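Local atomic coordinates of putative transcriptional regulator (PDB entry 2RA5), a protein that probably acts as a DNA-binding transcription factor of the GntR family, with a UTRA domain that holds a tartrate molecule in this crystal. Residues Ile136-Leu141 and Thr169-Leu174; Arg215-Phe218 and Ala224-Phe227. All coordinates share one frame; numbering follows the deposited sequence.

Interaction 1 of 2, residues Ile136-Leu141 and Thr169-Leu174; sequences IERLRL and TGLYRL. With SRT (S,R meso-tartaric acid), chain B.
Arg138 reaches from strand 132-142 to the start of helix 171-177, where its guanidinium meets Leu171. The two side chains cross at about a right angle, and Arg138 NH1 lies 3.4 Å from Leu171 CB. NH1 is equally near Leu171 N, but two donors do not bond each other. Leu171 N gives a 2.8 Å hydrogen bond to SRT O2, a hydroxyl of the bound meso-tartaric acid; Arg138 NH1 is modelled doubtfully close to the same oxygen. Arg138 NH2 adds a weak bond to SRT O1, which lies in the guanidinium plane. Bends at chi2 (119°) and chi3 turn the end of Arg138 toward the ligand. The tartrate sits in what is probably the effector pocket of the UTRA domain, between the sheet and a helix N-terminus. A side chain at the N-cap Gly170 would collide with SRT O4. Tyr172 N makes a weak 3.3 Å bond to SRT O4, and SRT O41 lies over one face of the Tyr172 ring, toward its rim. Tyr172 OH is probably hydrogen-bonded to Thr217 OG1. An alanine in place of Tyr172 is likely to leave that carboxylate oxygen without its aromatic cover and Thr217 OG1 without this partner. Arg140 NH2 approaches SRT O3 at 2.8 Å.

Interaction 2 of 2, residues Arg215-Phe218 and Ala224-Phe227; sequences RTTF and AVEF. With SRT (S,R meso-tartaric acid), chain B.
A classic beta bulge interrupts the antiparallel hairpin of strands 209-218 and 224-232, where Val225 and Glu226 both face Thr217. Thr217 O takes two backbone bonds there. The one from Val225 N is short, 2.6 Å, and the one from Glu226 N is weak. In return, the bond from Thr217 N to Glu226 O is 2.8 Å long and nearly straight (172°). The bulge shifts the register by one residue, so Phe218 pairs with Ala224. Phe218 CE2 lies 4.1 Å from Ala224 CB, which also packs on Thr216 CG2.

The side chains of Thr216 and Phe227 share one face of the sheet. Thr216 OG1 sits at the edge of the Phe227 ring, 3.6 Å from CD1, and helix 119-125 packs against both residues. Thr217 and Glu226 share the other face. The Glu226 chain leaves with CG anti to the backbone N (chi1 179°) and then bends at chi2, which carries its carboxylate back over the neighbouring strand. Thr217 OG1 donates to Glu226 OE1 at 2.8 Å; Tyr172 OH is its other, probable partner. Arg215 crosses Glu226 at about a right angle, their flat groups 75° apart. The salt bridge is loose: Arg215 NE to Glu226 OE1 is 3.3 Å, and NH1 to OE2 is also weak. Arg215 NH1 further bonds to SRT O1 at 2.9 Å. Glu226 thus ties Arg215 to the hairpin and would partly offset its charge, while the same NH1 still serves the carboxylate of the ligand.

Both contacts are largely buried and lie in the UTRA domain, with their centres about 14 Å apart. They reach the same six-stranded sheet, but differently. Interaction 1 sets a strand against a helix start and has no direct hydrogen bond between its segments; the tartrate joins them. Interaction 2 joins two neighbouring strands through backbone bonds, a salt bridge and packing near the turn. The contacts meet directly: they touch through the hydroxyls of Tyr172 and Thr217, and Leu171 packs on Glu226. Arg138 of interaction 1 and Arg215 of interaction 2 both bond to SRT O1, one weakly. The pocket is therefore assembled from both contacts.

Interaction 1 of 2, residues Ile136-Leu141 and Thr169-Leu174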
# COMPACT_ATOMS: atom_id res chain seq x y z
N ILE A 136 17.33 -14.75 -2.24
CA ILE A 136 17.37 -14.63 -0.79
C ILE A 136 15.96 -14.70 -0.19
O ILE A 136 15.00 -14.16 -0.75
CB ILE A 136 18.06 -13.32 -0.34
CG1 ILE A 136 19.52 -13.31 -0.82
CG2 ILE A 136 18.04 -13.19 1.16
CD1 ILE A 136 20.20 -11.99 -0.64
N GLU A 137 15.84 -15.39 0.93
CA GLU A 137 14.60 -15.39 1.68
C GLU A 137 14.85 -15.03 3.16
O GLU A 137 15.72 -15.60 3.81
CB GLU A 137 13.89 -16.73 1.52
CG GLU A 137 13.50 -17.01 0.09
CD GLU A 137 12.65 -18.25 -0.06
OE1 GLU A 137 12.65 -18.84 -1.17
OE2 GLU A 137 11.99 -18.65 0.92
N ARG A 138 14.10 -14.05 3.67
CA ARG A 138 14.20 -13.63 5.07
C ARG A 138 12.85 -13.64 5.77
O ARG A 138 11.82 -13.29 5.19
CB ARG A 138 14.77 -12.22 5.22
CG ARG A 138 16.17 -11.98 4.73
CD ARG A 138 16.11 -10.92 3.63
NE ARG A 138 16.44 -9.58 4.08
CZ ARG A 138 16.10 -8.47 3.43
NH1 ARG A 138 16.45 -7.28 3.89
NH2 ARG A 138 15.40 -8.57 2.31
N LEU A 139 12.87 -14.03 7.04
CA LEU A 139 11.74 -13.80 7.93
C LEU A 139 12.08 -12.60 8.82
O LEU A 139 13.17 -12.52 9.39
CB LEU A 139 11.45 -15.05 8.75
CG LEU A 139 10.20 -15.10 9.63
CD1 LEU A 139 8.92 -15.17 8.81
CD2 LEU A 139 10.28 -16.30 10.57
N ARG A 140 11.16 -11.63 8.90
CA ARG A 140 11.32 -10.50 9.81
C ARG A 140 10.41 -10.70 11.00
O ARG A 140 9.21 -10.95 10.85
CB ARG A 140 10.94 -9.19 9.12
CG ARG A 140 11.96 -8.74 8.13
CD ARG A 140 12.97 -7.78 8.73
NE ARG A 140 13.28 -6.75 7.74
CZ ARG A 140 14.49 -6.50 7.24
NH1 ARG A 140 15.54 -7.19 7.68
NH2 ARG A 140 14.64 -5.55 6.33
N LEU A 141 10.97 -10.61 12.19
CA LEU A 141 10.12 -10.72 13.38
C LEU A 141 10.16 -9.48 14.26
O LEU A 141 11.18 -8.78 14.35
CB LEU A 141 10.44 -11.97 14.20
CG LEU A 141 10.65 -13.27 13.41
CD1 LEU A 141 12.08 -13.34 12.90
CD2 LEU A 141 10.32 -14.50 14.25
N THR A 169 22.01 -6.04 8.98
CA THR A 169 21.49 -4.83 8.34
C THR A 169 20.53 -5.08 7.17
O THR A 169 20.45 -6.19 6.63
CB THR A 169 22.65 -3.91 7.85
OG1 THR A 169 23.27 -4.46 6.68
CG2 THR A 169 23.71 -3.77 8.94
N GLY A 170 19.79 -4.04 6.79
CA GLY A 170 18.88 -4.11 5.66
C GLY A 170 19.56 -4.34 4.32
O GLY A 170 20.74 -4.05 4.11
N LEU A 171 18.79 -4.86 3.38
CA LEU A 171 19.32 -5.22 2.07
C LEU A 171 19.76 -4.00 1.27
O LEU A 171 20.76 -4.06 0.56
CB LEU A 171 18.28 -6.04 1.28
CG LEU A 171 18.61 -6.42 -0.16
CD1 LEU A 171 19.89 -7.24 -0.21
CD2 LEU A 171 17.45 -7.16 -0.82
N TYR A 172 19.04 -2.89 1.41
CA TYR A 172 19.41 -1.65 0.72
C TYR A 172 20.74 -1.09 1.21
O TYR A 172 21.55 -0.63 0.40
CB TYR A 172 18.32 -0.59 0.89
CG TYR A 172 17.22 -0.68 -0.12
CD1 TYR A 172 16.96 -1.87 -0.80
CD2 TYR A 172 16.41 0.42 -0.38
CE1 TYR A 172 15.95 -1.96 -1.74
CE2 TYR A 172 15.40 0.35 -1.31
CZ TYR A 172 15.17 -0.83 -1.98
OH TYR A 172 14.14 -0.87 -2.90
N ARG A 173 20.95 -1.11 2.53
CA ARG A 173 22.18 -0.61 3.13
C ARG A 173 23.36 -1.41 2.61
O ARG A 173 24.39 -0.84 2.22
CB ARG A 173 22.12 -0.67 4.66
CG ARG A 173 23.44 -0.32 5.37
CD ARG A 173 23.29 -0.38 6.90
NE ARG A 173 24.56 -0.61 7.60
CZ ARG A 173 25.08 0.20 8.53
NH1 ARG A 173 26.23 -0.11 9.11
NH2 ARG A 173 24.45 1.31 8.90
N LEU A 174 23.21 -2.73 2.58
CA LEU A 174 24.26 -3.61 2.06
C LEU A 174 24.60 -3.27 0.62
O LEU A 174 25.77 -3.19 0.25
CB LEU A 174 23.85 -5.08 2.16
CG LEU A 174 24.32 -5.79 3.43
CD1 LEU A 174 23.77 -7.21 3.48
CD2 LEU A 174 25.83 -5.79 3.47
O1 SRT B . 14.28 -5.63 1.28
O11 SRT B . 12.52 -4.73 2.30
C1 SRT B . 13.75 -5.02 2.26
C2 SRT B . 14.62 -4.67 3.45
O2 SRT B . 15.99 -5.03 3.19
C3 SRT B . 14.47 -3.19 3.87
O3 SRT B . 14.85 -2.97 5.23
C4 SRT B . 15.32 -2.30 3.01
O4 SRT B . 16.49 -1.99 3.38
O41 SRT B . 14.76 -1.91 1.96

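Interaction 2 of 2, residues Arg215-Phe218 and Ala224-Phe227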
# COMPACT_ATOMS: atom_id res chain seq x y z
N ARG A 215 8.24 -5.28 -5.59
CA ARG A 215 9.03 -4.09 -5.84
C ARG A 215 10.19 -4.40 -6.79
O ARG A 215 10.84 -5.44 -6.67
CB ARG A 215 9.54 -3.55 -4.50
CG ARG A 215 10.59 -2.47 -4.59
CD ARG A 215 11.24 -2.26 -3.23
NE ARG A 215 11.99 -3.43 -2.74
CZ ARG A 215 12.32 -3.62 -1.47
NH1 ARG A 215 13.00 -4.70 -1.10
NH2 ARG A 215 11.97 -2.73 -0.54
N THR A 216 10.46 -3.50 -7.74
CA THR A 216 11.71 -3.58 -8.48
C THR A 216 12.53 -2.33 -8.25
O THR A 216 12.04 -1.23 -8.44
CB THR A 216 11.54 -3.71 -10.01
OG1 THR A 216 10.59 -4.74 -10.31
CG2 THR A 216 12.88 -4.05 -10.68
N THR A 217 13.80 -2.50 -7.92
CA THR A 217 14.67 -1.36 -7.67
C THR A 217 15.73 -1.18 -8.76
O THR A 217 16.42 -2.13 -9.13
CB THR A 217 15.36 -1.50 -6.30
OG1 THR A 217 14.37 -1.77 -5.30
CG2 THR A 217 16.13 -0.23 -5.95
N PHE A 218 15.88 0.05 -9.24
CA PHE A 218 16.84 0.37 -10.29
C PHE A 218 17.95 1.30 -9.82
O PHE A 218 17.77 2.08 -8.88
CB PHE A 218 16.12 1.02 -11.47
CG PHE A 218 14.92 0.26 -11.92
CD1 PHE A 218 13.73 0.35 -11.20
CD2 PHE A 218 14.98 -0.55 -13.05
CE1 PHE A 218 12.60 -0.36 -11.61
CE2 PHE A 218 13.85 -1.26 -13.47
CZ PHE A 218 12.66 -1.17 -12.76
N ALA A 224 17.59 -2.82 -13.43
CA ALA A 224 17.09 -3.46 -12.21
C ALA A 224 18.26 -3.99 -11.42
O ALA A 224 19.22 -4.51 -11.96
CB ALA A 224 16.10 -4.56 -12.52
N VAL A 225 18.16 -3.85 -10.12
CA VAL A 225 19.28 -4.15 -9.26
C VAL A 225 18.75 -5.16 -8.22
O VAL A 225 19.50 -5.92 -7.60
CB VAL A 225 19.86 -2.78 -8.73
CG1 VAL A 225 19.42 -2.43 -7.32
CG2 VAL A 225 21.35 -2.71 -8.89
N GLU A 226 17.43 -5.20 -8.10
CA GLU A 226 16.78 -5.98 -7.07
C GLU A 226 15.29 -6.13 -7.40
O GLU A 226 14.63 -5.17 -7.83
CB GLU A 226 16.97 -5.31 -5.70
CG GLU A 226 16.31 -6.03 -4.52
CD GLU A 226 14.84 -5.65 -4.30
OE1 GLU A 226 14.43 -4.52 -4.66
OE2 GLU A 226 14.08 -6.48 -3.75
N PHE A 227 14.77 -7.33 -7.21
CA PHE A 227 13.34 -7.59 -7.30
C PHE A 227 12.87 -8.31 -6.03
O PHE A 227 13.42 -9.34 -5.64
CB PHE A 227 13.03 -8.47 -8.49
CG PHE A 227 11.59 -8.89 -8.58
CD1 PHE A 227 10.59 -7.94 -8.74
CD2 PHE A 227 11.22 -10.23 -8.51
CE1 PHE A 227 9.25 -8.30 -8.85
CE2 PHE A 227 9.87 -10.61 -8.61
CZ PHE A 227 8.89 -9.64 -8.78
O1 SRT B . 14.28 -5.63 1.28
O11 SRT B . 12.52 -4.73 2.30
C1 SRT B . 13.75 -5.02 2.26
C2 SRT B . 14.62 -4.67 3.45
O2 SRT B . 15.99 -5.03 3.19
C3 SRT B . 14.47 -3.19 3.87
O3 SRT B . 14.85 -2.97 5.23
C4 SRT B . 15.32 -2.30 3.01
O4 SRT B . 16.49 -1.99 3.38
O41 SRT B . 14.76 -1.91 1.96